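Local atomic coordinates of putative dimetal phosphatase (Danio rerio, PDB entry 2NXF), a protein that probably hydrolyses ADP-ribose and CDP-alcohols such as CDP-choline, with a dinuclear metal centre of the calcineurin-like phosphoesterase type. Residues S124-G128 against D129-A133; N177-D180 against L181-P185; A299-E303 against D304-M308. All blocks are in the same frame, centred on the assembly; numbering follows the deposited sequence.

In the fold
Each of the three interactions is a turn in which one continuous run of chain folds back on itself, and they follow one another in the order 1, 2, 3. Interactions 1 and 3 are turns in the two different mixed sheets: the first joins strands 124-125 and 134-139, the other strands 295-301 and 305-312. Interaction 2 lies on a surface loop near the metal site, between helices 162-174 and 203-219; helix 203-219 packs on interaction 1. Centres are about 30 Å (1 and 2), 29 Å (1 and 3) and 42 Å (2 and 3) apart. Side chains of interactions 1 and 2 lie about 12 and 10 Å from a bound zinc ion, without being ligands.

Interaction 1. Residues S124-G128 against D129-A133; sequences SDLIG and DDIYA
L126 and I131 lie side by side and point the same way, their CB atoms 3.7 Å apart, and form the apolar centre of this turn. From there CD1 of the leucine reaches on to the methyl of A133, 4.1 Å from CB. CG of L126 stands beside the backbone N (chi1 -59°), which brings CD1 against I131 and A133, while CD2 lies by the carboxylate of D129. W208 of helix 203-219 packs against L126 and A133 alike. Cut back to an alanine here, the side chain would probably open a gap between I131, A133 and W208. A second apolar pair is separate from the first: I127 and Y132 lie side by side, CD1 to CD1 at 3.6 Å, and the phenol is hydrogen-bonded to the backbone of H92.

Further out the backbone takes over. The carbonyl of L126 is gripped twice, by D129 N at 2.9 Å and I131 N at 3.1 Å, the two donors coming from opposite faces of its plane. L126 N gives a fairly straight bond to A133 O (2.9 Å, 159° at the hydrogen), and D130 N reaches back to I127 O at 2.9 Å across a short 3-10 turn. At the polar edge D125 OD1 offers its anti lone pair to I127 N, 2.9 Å away, an Asx turn. Such a compact turn, crossed by four backbone hydrogen bonds, is the connection of an antiparallel beta hairpin: it joins edge strand 124-125 to strand 134-139 in one mixed sheet of the metallophosphoesterase fold.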
# COMPACT_ATOMS: atom_id res chain seq x y z
N SER A 124 17.17 7.28 2.70
CA SER A 124 16.71 8.50 3.36
C SER A 124 15.28 8.23 3.81
O SER A 124 14.63 7.26 3.37
CB SER A 124 16.74 9.70 2.41
OG SER A 124 15.80 9.56 1.34
N ASP A 125 14.77 9.08 4.69
CA ASP A 125 13.38 8.93 5.11
C ASP A 125 12.83 10.29 5.51
O ASP A 125 13.60 11.24 5.72
CB ASP A 125 13.25 7.91 6.26
CG ASP A 125 13.87 8.39 7.56
OD1 ASP A 125 13.35 9.35 8.17
OD2 ASP A 125 14.90 7.81 7.99
N LEU A 126 11.52 10.36 5.66
CA LEU A 126 10.86 11.61 6.02
C LEU A 126 10.28 11.59 7.44
O LEU A 126 9.43 12.43 7.77
CB LEU A 126 9.76 11.92 5.02
CG LEU A 126 10.23 12.05 3.57
CD1 LEU A 126 9.06 12.47 2.69
CD2 LEU A 126 11.36 13.07 3.45
N ILE A 127 10.72 10.65 8.26
CA ILE A 127 10.18 10.49 9.62
C ILE A 127 10.35 11.77 10.44
O ILE A 127 9.45 12.17 11.20
CB ILE A 127 10.85 9.31 10.39
CG1 ILE A 127 10.67 7.97 9.66
CG2 ILE A 127 10.29 9.19 11.82
CD1 ILE A 127 9.30 7.64 9.32
N GLY A 128 11.50 12.43 10.26
CA GLY A 128 11.80 13.68 11.00
C GLY A 128 10.85 14.81 10.62
O GLY A 128 10.72 15.80 11.36
N ASP A 129 10.21 14.65 9.47
CA ASP A 129 9.24 15.59 8.92
C ASP A 129 7.80 15.13 9.17
O ASP A 129 6.86 15.70 8.60
CB ASP A 129 9.48 15.73 7.41
CG ASP A 129 10.92 16.11 7.10
OD1 ASP A 129 11.33 17.21 7.52
OD2 ASP A 129 11.65 15.31 6.46
N ASP A 130 7.63 14.12 10.03
CA ASP A 130 6.31 13.53 10.34
C ASP A 130 5.58 12.97 9.11
O ASP A 130 4.36 13.10 8.98
CB ASP A 130 5.44 14.54 11.13
CG ASP A 130 4.29 13.87 11.91
OD1 ASP A 130 4.31 12.64 12.15
OD2 ASP A 130 3.38 14.62 12.31
N ILE A 131 6.34 12.34 8.21
CA ILE A 131 5.77 11.64 7.04
C ILE A 131 6.40 10.25 7.04
O ILE A 131 7.62 10.13 7.16
CB ILE A 131 6.11 12.39 5.70
CG1 ILE A 131 5.56 13.83 5.76
CG2 ILE A 131 5.55 11.66 4.47
CD1 ILE A 131 6.19 14.76 4.67
N TYR A 132 5.57 9.22 6.94
CA TYR A 132 6.08 7.85 7.01
C TYR A 132 6.40 7.38 5.59
O TYR A 132 5.62 6.68 4.94
CB TYR A 132 5.07 6.91 7.71
CG TYR A 132 5.60 5.50 7.77
CD1 TYR A 132 6.71 5.19 8.55
CD2 TYR A 132 4.98 4.48 7.04
CE1 TYR A 132 7.24 3.88 8.58
CE2 TYR A 132 5.47 3.17 7.07
CZ TYR A 132 6.59 2.88 7.84
OH TYR A 132 7.09 1.60 7.87
N ALA A 133 7.57 7.80 5.12
CA ALA A 133 8.04 7.46 3.79
C ALA A 133 9.53 7.29 3.89
O ALA A 133 10.23 8.03 4.62
CB ALA A 133 7.72 8.58 2.81

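Interaction 2. Residues N177-D180 against L181-P185; sequences NLQD and LNLPP
D180 reaches forward over the residues that follow it, and its side chain can be traced atom by atom. CB, the first atom out, lies 4.1 Å from L183 CD1, a loose apolar touch. CG swings anti to the backbone N (chi1 -176°), where it lies against L183 CG, and this turns the carboxylate over N182 and L183 together. The two oxygens then divide the work. OD1 accepts the backbone N-H of N182 at 3.1 Å, the donor standing well above the carboxylate plane and the bond bending to 150° at the hydrogen. The same oxygen rests on N182 CB at 3.4 Å, and the carboxylate and amide planes of the two residues stand at right angles. OD2 turns to the leucine instead and lies 3.6 Å from L183 CG, the two side chains crossing nearly perpendicularly.

A carboxylate oxygen that takes the N-H two residues on makes an Asx turn, and here it overlaps a type I beta turn running from D180 to L183, closed by L183 N to D180 O at 3.1 Å. Main chain and side chain of D180 thus each hold one of the next backbone N-H groups. Another type I turn, from N177 to D180, comes just before and is closed by D180 N to N177 O at 3.0 Å, so that D180 ends one turn and begins the next.

L181 lies over this earlier turn: its CD2 is 3.3 Å from N177 O, and the side chain also packs on L171 and T172 of helix 162-174. L178 CD2 approaches the same CD2 more loosely. The side chain of N182 also touches K196 and F197 and lies about 10 Å from a bound zinc ion.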
# COMPACT_ATOMS: atom_id res chain seq x y z
N ASN A 177 -20.81 15.67 1.58
CA ASN A 177 -21.46 14.73 2.48
C ASN A 177 -20.84 14.84 3.89
O ASN A 177 -20.22 13.89 4.37
CB ASN A 177 -21.30 13.29 1.97
CG ASN A 177 -22.04 13.03 0.66
OD1 ASN A 177 -21.47 12.44 -0.28
ND2 ASN A 177 -23.30 13.42 0.59
N LEU A 178 -21.01 15.99 4.54
CA LEU A 178 -20.32 16.22 5.83
C LEU A 178 -20.75 15.24 6.92
O LEU A 178 -19.97 14.96 7.84
CB LEU A 178 -20.48 17.67 6.30
CG LEU A 178 -19.98 18.74 5.31
CD1 LEU A 178 -20.21 20.14 5.88
CD2 LEU A 178 -18.53 18.55 4.89
N GLN A 179 -21.96 14.71 6.79
CA GLN A 179 -22.50 13.76 7.76
C GLN A 179 -21.85 12.37 7.65
O GLN A 179 -21.86 11.60 8.61
CB GLN A 179 -24.03 13.67 7.63
CG GLN A 179 -24.58 12.81 6.48
CD GLN A 179 -24.20 13.29 5.07
OE1 GLN A 179 -23.99 14.49 4.84
NE2 GLN A 179 -24.14 12.35 4.13
N ASP A 180 -21.29 12.06 6.48
CA ASP A 180 -20.54 10.82 6.28
C ASP A 180 -19.63 10.95 5.08
O ASP A 180 -20.01 10.63 3.95
CB ASP A 180 -21.48 9.61 6.11
CG ASP A 180 -20.71 8.29 6.00
OD1 ASP A 180 -19.46 8.27 6.11
OD2 ASP A 180 -21.38 7.25 5.81
N LEU A 181 -18.40 11.38 5.35
CA LEU A 181 -17.44 11.63 4.28
C LEU A 181 -16.84 10.35 3.65
O LEU A 181 -16.01 10.43 2.74
CB LEU A 181 -16.35 12.62 4.75
CG LEU A 181 -16.84 14.07 4.89
CD1 LEU A 181 -15.85 14.91 5.71
CD2 LEU A 181 -17.09 14.73 3.54
N ASN A 182 -17.27 9.17 4.12
CA ASN A 182 -16.92 7.91 3.44
C ASN A 182 -17.80 7.68 2.21
O ASN A 182 -17.50 6.81 1.38
CB ASN A 182 -17.04 6.71 4.39
CG ASN A 182 -15.94 6.68 5.44
OD1 ASN A 182 -14.76 6.85 5.13
ND2 ASN A 182 -16.34 6.51 6.70
N LEU A 183 -18.88 8.44 2.10
CA LEU A 183 -19.75 8.34 0.92
C LEU A 183 -19.22 9.26 -0.18
O LEU A 183 -19.04 10.46 0.06
CB LEU A 183 -21.20 8.71 1.26
CG LEU A 183 -21.90 7.86 2.32
CD1 LEU A 183 -23.30 8.39 2.61
CD2 LEU A 183 -21.95 6.38 1.88
N PRO A 184 -19.00 8.72 -1.39
CA PRO A 184 -18.38 9.54 -2.43
C PRO A 184 -19.34 10.63 -2.90
O PRO A 184 -20.56 10.47 -2.75
CB PRO A 184 -18.09 8.54 -3.55
CG PRO A 184 -19.10 7.47 -3.36
CD PRO A 184 -19.28 7.35 -1.87
N PRO A 185 -18.80 11.75 -3.41
CA PRO A 185 -19.64 12.88 -3.80
C PRO A 185 -20.43 12.63 -5.08
O PRO A 185 -21.42 13.31 -5.33
CB PRO A 185 -18.63 14.00 -4.04
CG PRO A 185 -17.40 13.30 -4.46
CD PRO A 185 -17.37 12.05 -3.62

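Interaction 3. Residues A299-E303 against D304-M308; sequences AYLYE and DRMVM
The ring of Y302 carries the guanidinium of R305 flat on one face, the planes 13° and the centres 3.9 Å apart. NH2 lies above the middle of the ring and NH1 over its CG end, making a cation-pi contact. R305 O, at the edge of the same ring and in its plane, accepts Y302 N at 2.8 Å. At the guanidinium edge NH1 donates to the syn lone pair of D304 OD1 at 2.9 Å, a salt bridge almost in the guanidinium plane that helps to fix its rotation over the tyrosine. V307 CG2 meets the ring obliquely at CE2. Y300, on the same face of the sheet as V307, has V307 O at its ring edge.

Reciprocal bonds, Y300 N to V307 O (2.8 Å) and V307 N to Y300 O (2.9 Å), make these two a hydrogen-bonded pair. On the opposite face L301 CD2 packs on CG of selenomethionine M306 at 3.7 Å, in a non-hydrogen-bonded pair; L301 touches L259 and M306 touches C260, both in strand 258-263 of the other mixed sheet. The whole is a beta hairpin, strands 295-301 and 305-312, between strands 6-11 and 317-320 in one sheet of the metallophosphoesterase fold.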
# COMPACT_ATOMS: atom_id res chain seq x y z
N ALA A 299 8.04 -11.66 -5.98
CA ALA A 299 8.61 -10.95 -7.11
C ALA A 299 10.09 -11.27 -7.22
O ALA A 299 10.80 -11.34 -6.21
CB ALA A 299 8.39 -9.45 -6.99
N TYR A 300 10.52 -11.45 -8.46
CA TYR A 300 11.90 -11.76 -8.78
C TYR A 300 12.45 -10.66 -9.69
O TYR A 300 11.94 -10.45 -10.79
CB TYR A 300 11.98 -13.12 -9.50
CG TYR A 300 11.51 -14.28 -8.65
CD1 TYR A 300 12.43 -15.07 -7.97
CD2 TYR A 300 10.15 -14.59 -8.52
CE1 TYR A 300 12.03 -16.14 -7.18
CE2 TYR A 300 9.73 -15.67 -7.73
CZ TYR A 300 10.69 -16.43 -7.06
OH TYR A 300 10.32 -17.50 -6.27
N LEU A 301 13.49 -9.96 -9.23
CA LEU A 301 14.15 -8.93 -10.01
C LEU A 301 15.38 -9.55 -10.66
O LEU A 301 16.30 -9.98 -9.97
CB LEU A 301 14.55 -7.75 -9.12
CG LEU A 301 13.39 -6.97 -8.49
CD1 LEU A 301 13.92 -6.01 -7.43
CD2 LEU A 301 12.59 -6.22 -9.57
N TYR A 302 15.36 -9.62 -11.99
CA TYR A 302 16.51 -10.05 -12.76
C TYR A 302 17.20 -8.83 -13.36
O TYR A 302 16.73 -7.70 -13.20
CB TYR A 302 16.09 -11.02 -13.87
CG TYR A 302 15.45 -12.29 -13.37
CD1 TYR A 302 16.22 -13.43 -13.13
CD2 TYR A 302 14.07 -12.35 -13.16
CE1 TYR A 302 15.63 -14.60 -12.68
CE2 TYR A 302 13.48 -13.52 -12.72
CZ TYR A 302 14.27 -14.63 -12.48
OH TYR A 302 13.67 -15.79 -12.04
N GLU A 303 18.30 -9.07 -14.08
CA GLU A 303 19.00 -7.97 -14.71
C GLU A 303 18.23 -7.37 -15.89
O GLU A 303 18.45 -6.21 -16.23
CB GLU A 303 20.43 -8.38 -15.09
CG GLU A 303 21.20 -8.86 -13.86
CD GLU A 303 22.69 -9.01 -14.07
OE1 GLU A 303 23.11 -9.49 -15.15
OE2 GLU A 303 23.44 -8.66 -13.14
N ASP A 304 17.30 -8.14 -16.47
CA ASP A 304 16.59 -7.70 -17.68
C ASP A 304 15.07 -7.62 -17.56
O ASP A 304 14.41 -7.09 -18.46
CB ASP A 304 16.98 -8.58 -18.87
CG ASP A 304 16.45 -10.01 -18.76
OD1 ASP A 304 16.29 -10.54 -17.63
OD2 ASP A 304 16.21 -10.61 -19.82
N ARG A 305 14.51 -8.13 -16.46
CA ARG A 305 13.07 -8.20 -16.28
C ARG A 305 12.73 -8.43 -14.82
O ARG A 305 13.57 -8.87 -14.04
CB ARG A 305 12.48 -9.35 -17.10
CG ARG A 305 12.83 -10.73 -16.55
CD ARG A 305 12.78 -11.78 -17.63
NE ARG A 305 12.88 -13.12 -17.06
CZ ARG A 305 14.02 -13.72 -16.71
NH1 ARG A 305 15.19 -13.11 -16.88
NH2 ARG A 305 13.99 -14.95 -16.21
N MSE A 306 11.48 -8.12 -14.46
CA MSE A 306 10.93 -8.51 -13.18
C MSE A 306 9.82 -9.49 -13.45
O MSE A 306 8.99 -9.28 -14.35
CB MSE A 306 10.38 -7.30 -12.43
CG MSE A 306 9.57 -7.67 -11.22
SE MSE A 306 8.88 -6.13 -10.27
CE MSE A 306 7.10 -6.78 -10.03
N VAL A 307 9.80 -10.58 -12.69
CA VAL A 307 8.73 -11.58 -12.81
C VAL A 307 7.99 -11.66 -11.49
O VAL A 307 8.61 -11.81 -10.44
CB VAL A 307 9.29 -12.97 -13.17
CG1 VAL A 307 8.14 -13.98 -13.23
CG2 VAL A 307 10.06 -12.92 -14.49
N MSE A 308 6.67 -11.51 -11.52
CA MSE A 308 5.89 -11.62 -10.30
C MSE A 308 5.08 -12.89 -10.42
O MSE A 308 4.33 -13.05 -11.40
CB MSE A 308 4.96 -10.42 -10.13
CG MSE A 308 4.14 -10.49 -8.83
SE MSE A 308 3.00 -8.94 -8.52
CE MSE A 308 1.57 -9.39 -9.76